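Local coordinates for protein beta-1,3-1,4-glucanase (Caldicellulosiruptor sp. F32, PDB 5H4R) that hydrolyses the mixed-linkage beta-1,3-1,4-glucans of lichenan type, as a glycoside hydrolase of family 5, at residues D303-M308 with R351-T356; G325-R330 with A344-A349. The protein carries 1 engineered substitution. All coordinates share one frame; numbering follows the deposited sequence.

Contact 1 (D303-M308 with R351-T356); sequences DIDYFM and RARGIT
Arg353 sets its CD against Met308 CB, 3.6 Å away, and its NE follows at 3.9 Å from the same Met308 CB. The arginine chain is extended from CG to NE (chi2 162°, chi3 178°), and this carries the guanidinium along helix 298-316 to Asp305. There Arg353 NH2 comes within 4.2 Å of Asp305 CB, obliquely. Asp305 OD1 is also 4.2 Å from Arg353 NH2, but the oxygen stands off the plane of the guanidinium. The pair is an attraction between charges and not a direct salt bridge. Asp309, by a salt bridge to NE, and Ala349 O, by a bond to NH1, hold the guanidinium. Tyr345 OH hydrogen-bonds Asp305 OD1. A water links the two groups in addition. It lies at the guanidinium edge, in its plane, accepts from Arg353 NH1 at 2.9 Å and donates to Asp305 OD1 at 3.0 Å. With an alanine here instead of Arg353, Asp309 is likely to lose its ion-pair mate, and the water its link from Asp305. Beyond its CB, Met308 turns from Arg353 and packs on helix 336-352. That helix ends in a Schellman motif. Gly354, at positive phi, is the C-prime residue; its N bonds to Arg351 O, and Ile355 N to Ala350 O. Helix 298-316 thus packs against the turn that ends helix 336-352 and leads into strand 356-361, in the outer layer of a TIM barrel.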
ATOM      1  N   ASP A 303      -4.612  19.546   1.279  1.00 10.55           N
ATOM      2  CA  ASP A 303      -3.735  18.525   1.855  1.00  9.45           C
ATOM      3  C   ASP A 303      -3.264  17.507   0.813  1.00 13.54           C
ATOM      4  O   ASP A 303      -2.197  16.910   0.991  1.00 14.26           O
ATOM      5  CB  ASP A 303      -4.449  17.785   2.989  1.00  9.30           C
ATOM      6  CG  ASP A 303      -4.649  18.631   4.239  1.00 14.34           C
ATOM      7  OD1 ASP A 303      -4.146  19.774   4.307  1.00 13.28           O
ATOM      8  OD2 ASP A 303      -5.289  18.112   5.193  1.00 15.51           O
ATOM      9  N   ILE A 304      -4.040  17.298  -0.253  1.00  7.28           N
ATOM     10  CA  ILE A 304      -3.635  16.439  -1.370  1.00  7.62           C
ATOM     11  C   ILE A 304      -2.477  17.076  -2.107  1.00 12.74           C
ATOM     12  O   ILE A 304      -1.413  16.468  -2.281  1.00 10.83           O
ATOM     13  CB  ILE A 304      -4.834  16.200  -2.304  1.00  8.75           C
ATOM     14  CG1 ILE A 304      -5.920  15.423  -1.561  1.00  8.72           C
ATOM     15  CG2 ILE A 304      -4.417  15.490  -3.602  1.00 10.06           C
ATOM     16  CD1 ILE A 304      -7.220  15.356  -2.234  1.00 10.53           C
ATOM     17  N   ASP A 305      -2.657  18.332  -2.527  1.00 11.36           N
ATOM     18  CA  ASP A 305      -1.605  19.028  -3.250  1.00  8.95           C
ATOM     19  C   ASP A 305      -0.317  19.058  -2.449  1.00  8.72           C
ATOM     20  O   ASP A 305       0.774  18.882  -3.008  1.00 10.82           O
ATOM     21  CB  ASP A 305      -2.002  20.469  -3.555  1.00 11.16           C
ATOM     22  CG  ASP A 305      -3.255  20.589  -4.382  1.00 16.36           C
ATOM     23  OD1 ASP A 305      -3.663  19.609  -5.019  1.00 12.97           O
ATOM     24  OD2 ASP A 305      -3.816  21.709  -4.420  1.00 17.65           O
ATOM     25  N   TYR A 306      -0.413  19.340  -1.146  1.00  8.89           N
ATOM     26  CA  TYR A 306       0.789  19.627  -0.374  1.00  8.44           C
ATOM     27  C   TYR A 306       1.719  18.426  -0.305  1.00 10.11           C
ATOM     28  O   TYR A 306       2.916  18.549  -0.576  1.00 10.29           O
ATOM     29  CB  TYR A 306       0.454  20.087   1.035  1.00 11.28           C
ATOM     30  CG  TYR A 306       1.710  20.581   1.745  1.00 15.82           C
ATOM     31  CD1 TYR A 306       2.370  21.709   1.273  1.00 20.44           C
ATOM     32  CD2 TYR A 306       2.246  19.921   2.837  1.00 23.25           C
ATOM     33  CE1 TYR A 306       3.519  22.169   1.858  1.00 38.14           C
ATOM     34  CE2 TYR A 306       3.413  20.402   3.450  1.00 20.76           C
ATOM     35  CZ  TYR A 306       4.038  21.518   2.944  1.00 24.93           C
ATOM     36  OH  TYR A 306       5.202  22.025   3.515  1.00 29.05           O
ATOM     37  N   PHE A 307       1.210  17.266   0.115  1.00 10.81           N
ATOM     38  CA  PHE A 307       2.144  16.159   0.264  1.00 11.39           C
ATOM     39  C   PHE A 307       2.639  15.685  -1.100  1.00  8.12           C
ATOM     40  O   PHE A 307       3.793  15.272  -1.229  1.00  8.95           O
ATOM     41  CB  PHE A 307       1.514  15.017   1.103  1.00 11.08           C
ATOM     42  CG  PHE A 307       0.707  14.023   0.311  1.00  9.20           C
ATOM     43  CD1 PHE A 307       1.298  12.887  -0.255  1.00  7.38           C
ATOM     44  CD2 PHE A 307      -0.650  14.181   0.176  1.00  9.66           C
ATOM     45  CE1 PHE A 307       0.551  11.991  -0.969  1.00  7.38           C
ATOM     46  CE2 PHE A 307      -1.404  13.275  -0.546  1.00 11.17           C
ATOM     47  CZ  PHE A 307      -0.798  12.165  -1.108  1.00  8.83           C
ATOM     48  N   MET A 308       1.807  15.776  -2.133  1.00  8.87           N
ATOM     49  CA  MET A 308       2.245  15.344  -3.452  1.00  7.96           C
ATOM     50  C   MET A 308       3.303  16.288  -4.001  1.00 10.19           C
ATOM     51  O   MET A 308       4.285  15.843  -4.620  1.00  9.36           O
ATOM     52  CB  MET A 308       1.044  15.248  -4.382  1.00  9.80           C
ATOM     53  CG  MET A 308       0.068  14.161  -3.997  1.00 10.75           C
ATOM     54  SD  MET A 308      -1.122  13.948  -5.306  1.00 10.33           S
ATOM     55  CE  MET A 308      -2.112  12.634  -4.634  1.00 10.32           C
ATOM     56  N   ARG A 351      -1.082  11.789 -10.928  1.00  9.78           N
ATOM     57  CA  ARG A 351      -0.553  11.500 -12.253  1.00  9.58           C
ATOM     58  C   ARG A 351       0.176  12.698 -12.820  1.00 11.36           C
ATOM     59  O   ARG A 351       1.184  12.548 -13.515  1.00 10.93           O
ATOM     60  CB  ARG A 351      -1.668  11.073 -13.219  1.00 10.73           C
ATOM     61  CG  ARG A 351      -1.202  10.900 -14.679  1.00 13.07           C
ATOM     62  CD  ARG A 351      -0.087   9.831 -14.838  1.00 11.92           C
ATOM     63  NE  ARG A 351      -0.621   8.564 -14.369  1.00 11.62           N
ATOM     64  CZ  ARG A 351      -0.022   7.720 -13.543  1.00 12.56           C
ATOM     65  NH1 ARG A 351       1.229   7.921 -13.114  1.00 11.67           N
ATOM     66  NH2 ARG A 351      -0.683   6.630 -13.178  1.00 12.11           N
ATOM     67  N   ALA A 352      -0.330  13.903 -12.553  1.00 11.46           N
ATOM     68  CA  ALA A 352       0.338  15.112 -13.018  1.00 10.92           C
ATOM     69  C   ALA A 352       1.747  15.237 -12.438  1.00 10.47           C
ATOM     70  O   ALA A 352       2.590  15.931 -13.012  1.00 13.20           O
ATOM     71  CB  ALA A 352      -0.482  16.348 -12.629  1.00 12.76           C
ATOM     72  N   ARG A 353       1.998  14.597 -11.302  1.00 10.56           N
ATOM     73  CA  ARG A 353       3.289  14.605 -10.635  1.00  8.96           C
ATOM     74  C   ARG A 353       4.032  13.286 -10.801  1.00 11.92           C
ATOM     75  O   ARG A 353       5.024  13.053 -10.112  1.00 10.91           O
ATOM     76  CB  ARG A 353       3.088  14.929  -9.160  1.00 11.22           C
ATOM     77  CG  ARG A 353       2.617  16.375  -8.945  1.00 11.89           C
ATOM     78  CD  ARG A 353       2.035  16.506  -7.577  1.00 13.92           C
ATOM     79  NE  ARG A 353       1.587  17.856  -7.222  1.00 13.57           N
ATOM     80  CZ  ARG A 353       0.370  18.340  -7.462  1.00 12.59           C
ATOM     81  NH1 ARG A 353      -0.543  17.619  -8.096  1.00 11.54           N
ATOM     82  NH2 ARG A 353       0.053  19.565  -7.075  1.00 15.43           N
ATOM     83  N   GLY A 354       3.571  12.425 -11.693  1.00  9.94           N
ATOM     84  CA  GLY A 354       4.262  11.200 -12.037  1.00  8.31           C
ATOM     85  C   GLY A 354       4.022  10.047 -11.102  1.00  9.86           C
ATOM     86  O   GLY A 354       4.775   9.055 -11.155  1.00 11.15           O
ATOM     87  N   ILE A 355       3.003  10.137 -10.245  1.00  9.93           N
ATOM     88  CA  ILE A 355       2.770   9.165  -9.179  1.00 10.12           C
ATOM     89  C   ILE A 355       1.537   8.327  -9.501  1.00  9.32           C
ATOM     90  O   ILE A 355       0.505   8.856  -9.947  1.00 10.46           O
ATOM     91  CB  ILE A 355       2.607   9.900  -7.832  1.00  7.77           C
ATOM     92  CG1 ILE A 355       3.871  10.686  -7.493  1.00 10.30           C
ATOM     93  CG2 ILE A 355       2.275   8.942  -6.712  1.00 10.32           C
ATOM     94  CD1 ILE A 355       3.706  11.686  -6.336  1.00 12.03           C
ATOM     95  N   THR A 356       1.623   7.027  -9.214  1.00  8.79           N
ATOM     96  CA  THR A 356       0.503   6.107  -9.342  1.00  8.73           C
ATOM     97  C   THR A 356      -0.043   5.741  -7.963  1.00  9.19           C
ATOM     98  O   THR A 356       0.716   5.607  -6.993  1.00 10.12           O
ATOM     99  CB  THR A 356       0.942   4.846 -10.096  1.00 10.72           C
ATOM    100  OG1 THR A 356       1.182   5.205 -11.456  1.00 10.82           O
ATOM    101  CG2 THR A 356      -0.116   3.735 -10.051  1.00 12.61           C
TER
HETATM  102  O   HOH W   1      -2.781  19.401  -7.841  1.00 13.97           O

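Contact 2 (G325-R330 with A344-A349); sequences GEFGAR and AYYVRA. With BGC (beta-D-glucopyranose), chain B.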
ATOM      1  N   GLY A 325       0.611   3.543  -2.176  1.00  8.77           N
ATOM      2  CA  GLY A 325       0.105   2.192  -2.116  1.00  8.54           C
ATOM      3  C   GLY A 325      -1.286   2.069  -1.533  1.00  8.72           C
ATOM      4  O   GLY A 325      -1.920   1.025  -1.699  1.00  8.53           O
ATOM      5  N   GLU A 326      -1.735   3.086  -0.801  1.00  8.46           N
ATOM      6  CA  GLU A 326      -3.096   3.114  -0.251  1.00  7.52           C
ATOM      7  C   GLU A 326      -3.604   4.544  -0.201  1.00  8.77           C
ATOM      8  O   GLU A 326      -2.913   5.432   0.314  1.00  7.42           O
ATOM      9  CB  GLU A 326      -3.187   2.540   1.173  1.00  8.86           C
ATOM     10  CG  GLU A 326      -2.865   1.082   1.331  1.00  7.13           C
ATOM     11  CD  GLU A 326      -2.962   0.608   2.772  1.00  9.15           C
ATOM     12  OE1 GLU A 326      -3.669   1.274   3.581  1.00 12.11           O
ATOM     13  OE2 GLU A 326      -2.335  -0.433   3.106  1.00 10.08           O
ATOM     14  N   PHE A 327      -4.811   4.732  -0.728  1.00  7.54           N
ATOM     15  CA  PHE A 327      -5.641   5.886  -0.462  1.00  7.29           C
ATOM     16  C   PHE A 327      -7.084   5.447  -0.625  1.00  7.04           C
ATOM     17  O   PHE A 327      -7.383   4.339  -1.085  1.00  7.99           O
ATOM     18  CB  PHE A 327      -5.337   7.074  -1.401  1.00  8.55           C
ATOM     19  CG  PHE A 327      -6.018   6.991  -2.729  1.00  7.67           C
ATOM     20  CD1 PHE A 327      -5.653   6.008  -3.655  1.00  8.61           C
ATOM     21  CD2 PHE A 327      -7.008   7.896  -3.101  1.00  8.44           C
ATOM     22  CE1 PHE A 327      -6.277   5.924  -4.886  1.00 12.12           C
ATOM     23  CE2 PHE A 327      -7.616   7.803  -4.340  1.00  8.67           C
ATOM     24  CZ  PHE A 327      -7.244   6.818  -5.227  1.00 10.98           C
ATOM     25  N   GLY A 328      -7.984   6.331  -0.236  1.00  7.86           N
ATOM     26  CA  GLY A 328      -9.402   6.087  -0.424  1.00  6.30           C
ATOM     27  C   GLY A 328     -10.188   7.081   0.392  1.00  7.58           C
ATOM     28  O   GLY A 328      -9.631   7.865   1.153  1.00  7.60           O
ATOM     29  N   ALA A 329     -11.509   7.054   0.194  1.00  9.32           N
ATOM     30  CA  ALA A 329     -12.444   7.826   1.013  1.00  9.24           C
ATOM     31  C   ALA A 329     -13.562   6.887   1.420  1.00  6.13           C
ATOM     32  O   ALA A 329     -14.172   6.239   0.565  1.00  7.71           O
ATOM     33  CB  ALA A 329     -12.983   9.032   0.249  1.00 11.32           C
ATOM     34  N   ARG A 330     -13.785   6.780   2.720  1.00  7.52           N
ATOM     35  CA  ARG A 330     -14.812   5.895   3.242  1.00  6.73           C
ATOM     36  C   ARG A 330     -16.185   6.518   3.044  1.00  8.55           C
ATOM     37  O   ARG A 330     -16.348   7.735   3.080  1.00  9.24           O
ATOM     38  CB  ARG A 330     -14.561   5.605   4.720  1.00  6.99           C
ATOM     39  CG  ARG A 330     -14.689   6.813   5.622  1.00  9.22           C
ATOM     40  CD  ARG A 330     -14.103   6.560   7.021  1.00 12.44           C
ATOM     41  NE  ARG A 330     -14.912   5.624   7.808  1.00 10.24           N
ATOM     42  CZ  ARG A 330     -14.562   5.178   9.014  1.00  8.90           C
ATOM     43  NH1 ARG A 330     -13.403   5.557   9.555  1.00  9.75           N
ATOM     44  NH2 ARG A 330     -15.357   4.355   9.694  1.00  9.55           N
ATOM     45  N   ALA A 344     -11.394  11.458  -8.522  1.00  9.88           N
ATOM     46  CA  ALA A 344     -10.872  12.001  -9.762  1.00  8.81           C
ATOM     47  C   ALA A 344      -9.727  12.962  -9.481  1.00  8.71           C
ATOM     48  O   ALA A 344      -8.691  12.925 -10.153  1.00 10.05           O
ATOM     49  CB  ALA A 344     -11.987  12.711 -10.530  1.00 10.02           C
ATOM     50  N   TYR A 345      -9.918  13.866  -8.522  1.00  9.51           N
ATOM     51  CA  TYR A 345      -8.901  14.871  -8.250  1.00  9.15           C
ATOM     52  C   TYR A 345      -7.621  14.228  -7.744  1.00 10.01           C
ATOM     53  O   TYR A 345      -6.521  14.565  -8.202  1.00  9.81           O
ATOM     54  CB  TYR A 345      -9.418  15.899  -7.240  1.00  6.57           C
ATOM     55  CG  TYR A 345      -8.431  17.019  -7.027  1.00  8.16           C
ATOM     56  CD1 TYR A 345      -8.455  18.139  -7.846  1.00 11.85           C
ATOM     57  CD2 TYR A 345      -7.482  16.956  -6.025  1.00 10.21           C
ATOM     58  CE1 TYR A 345      -7.546  19.173  -7.674  1.00 14.66           C
ATOM     59  CE2 TYR A 345      -6.561  18.004  -5.837  1.00 10.19           C
ATOM     60  CZ  TYR A 345      -6.599  19.091  -6.665  1.00 13.03           C
ATOM     61  OH  TYR A 345      -5.709  20.123  -6.495  1.00 14.30           O
ATOM     62  N   TYR A 346      -7.746  13.302  -6.785  1.00  8.90           N
ATOM     63  CA  TYR A 346      -6.585  12.675  -6.176  1.00  9.06           C
ATOM     64  C   TYR A 346      -5.753  11.955  -7.233  1.00  9.63           C
ATOM     65  O   TYR A 346      -4.532  12.136  -7.306  1.00  9.95           O
ATOM     66  CB  TYR A 346      -7.054  11.725  -5.087  1.00  7.87           C
ATOM     67  CG  TYR A 346      -5.995  11.212  -4.156  1.00  9.01           C
ATOM     68  CD1 TYR A 346      -5.061  10.268  -4.581  1.00  9.35           C
ATOM     69  CD2 TYR A 346      -5.970  11.597  -2.830  1.00  8.37           C
ATOM     70  CE1 TYR A 346      -4.108   9.763  -3.704  1.00  8.15           C
ATOM     71  CE2 TYR A 346      -5.006  11.102  -1.951  1.00  8.28           C
ATOM     72  CZ  TYR A 346      -4.089  10.190  -2.405  1.00  8.96           C
ATOM     73  OH  TYR A 346      -3.159   9.675  -1.538  1.00  9.06           O
ATOM     74  N   VAL A 347      -6.412  11.171  -8.096  1.00 10.09           N
ATOM     75  CA  VAL A 347      -5.691  10.431  -9.132  1.00  8.18           C
ATOM     76  C   VAL A 347      -5.045  11.386 -10.145  1.00  8.26           C
ATOM     77  O   VAL A 347      -3.894  11.189 -10.554  1.00 10.18           O
ATOM     78  CB  VAL A 347      -6.629   9.415  -9.806  1.00  7.68           C
ATOM     79  CG1 VAL A 347      -5.967   8.803 -11.048  1.00 11.04           C
ATOM     80  CG2 VAL A 347      -6.971   8.332  -8.833  1.00  9.54           C
ATOM     81  N   ARG A 348      -5.747  12.437 -10.572  1.00  8.72           N
ATOM     82  CA  ARG A 348      -5.114  13.365 -11.518  1.00  8.73           C
ATOM     83  C   ARG A 348      -3.958  14.134 -10.876  1.00 10.58           C
ATOM     84  O   ARG A 348      -2.898  14.322 -11.499  1.00 10.53           O
ATOM     85  CB  ARG A 348      -6.138  14.351 -12.069  1.00  9.66           C
ATOM     86  CG  ARG A 348      -5.539  15.424 -13.009  1.00  9.87           C
ATOM     87  CD  ARG A 348      -4.814  14.833 -14.199  1.00 14.56           C
ATOM     88  NE  ARG A 348      -3.948  15.827 -14.835  1.00 15.61           N
ATOM     89  CZ  ARG A 348      -2.881  15.530 -15.582  1.00 17.62           C
ATOM     90  NH1 ARG A 348      -2.538  14.271 -15.798  1.00 15.96           N
ATOM     91  NH2 ARG A 348      -2.141  16.501 -16.108  1.00 20.23           N
ATOM     92  N   ALA A 349      -4.154  14.618  -9.648  1.00 10.33           N
ATOM     93  CA  ALA A 349      -3.074  15.306  -8.952  1.00  9.30           C
ATOM     94  C   ALA A 349      -1.826  14.433  -8.895  1.00  9.40           C
ATOM     95  O   ALA A 349      -0.703  14.910  -9.092  1.00  9.93           O
ATOM     96  CB  ALA A 349      -3.513  15.705  -7.550  1.00 10.97           C
TER
HETATM   97  C2  BGC B   2      -3.672   0.100   6.720  1.00  6.55           C
HETATM   98  C3  BGC B   2      -4.869  -0.726   6.284  1.00  6.79           C
HETATM   99  C4  BGC B   2      -6.107  -0.053   6.849  1.00  9.30           C
HETATM  100  C5  BGC B   2      -6.279   1.219   6.021  1.00 10.55           C
HETATM  101  C6  BGC B   2      -7.495   2.039   6.467  1.00 11.43           C
HETATM  102  C1  BGC B   2      -3.948   1.613   6.782  1.00 14.78           C
HETATM  103  O2  BGC B   2      -2.539  -0.205   5.880  1.00  8.28           O
HETATM  104  O3  BGC B   2      -4.697  -2.035   6.816  1.00  9.08           O
HETATM  105  O4  BGC B   2      -7.219  -0.919   6.645  1.00  9.49           O
HETATM  106  O5  BGC B   2      -5.112   2.041   6.072  1.00 13.36           O
HETATM  107  O6  BGC B   2      -7.518   2.296   7.875  1.00 11.48           O
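Phe327 and Tyr346 lie ring on ring in an offset stack. The centroids are 4.2 Å apart and the planes meet at 12°. Phe327 CD2 sits over the centre of the tyrosine ring, while Tyr346 CD1 lies over the phenylalanine face nearer its rim, 3.4 Å from Phe327 CD2. The two side chains run past each other in opposite directions, and Tyr346 OH ends 3.4 Å from Phe327 CB. Tyr346 sends CG anti to its own N (chi1 -167°), pointing the ring from helix 336-352 to the strand. Its buried hydroxyl is satisfied by Ala273 O.

Contact is looser at the far end of the Phe327 ring. There only CZ meets Val347 CG2, at 3.9 Å and obliquely, and Met391 of helix 385-395 packs on both residues. The other side of the strand is polar. Glu326 turns away from the helix to a glucose unit of the bound cellotetraose, whose O2 donates to Glu326 OE2 at 2.8 Å. Arg98 makes a salt bridge to the same OE2, and Tyr274 bonds to OE1. Alternation along the strand thus sets an apolar aromatic layer behind the sugar-binding Glu326. In family 5 a glutamate at the end of this seventh barrel strand is the nucleophile, a role consistent with Glu326.

Overall arrangement
The centres of contact 1 and contact 2 are 9 Å apart, on the same side of the chain's centre. In chain order come helix 298-316, strand 322-327, helix 336-352 and strand 356-361, so both segments of contact 2 fall between those of contact 1. Helix 336-352 serves both. The contacts also touch: Met308 packs on Tyr346. Contact 2 joins one helix to the seventh strand of the barrel, within a beta-alpha-beta unit. Contact 1 joins that helix's end to its neighbour, the preceding helix. The sugar lies at the C-terminal ends of the strands of the eight-stranded parallel barrel.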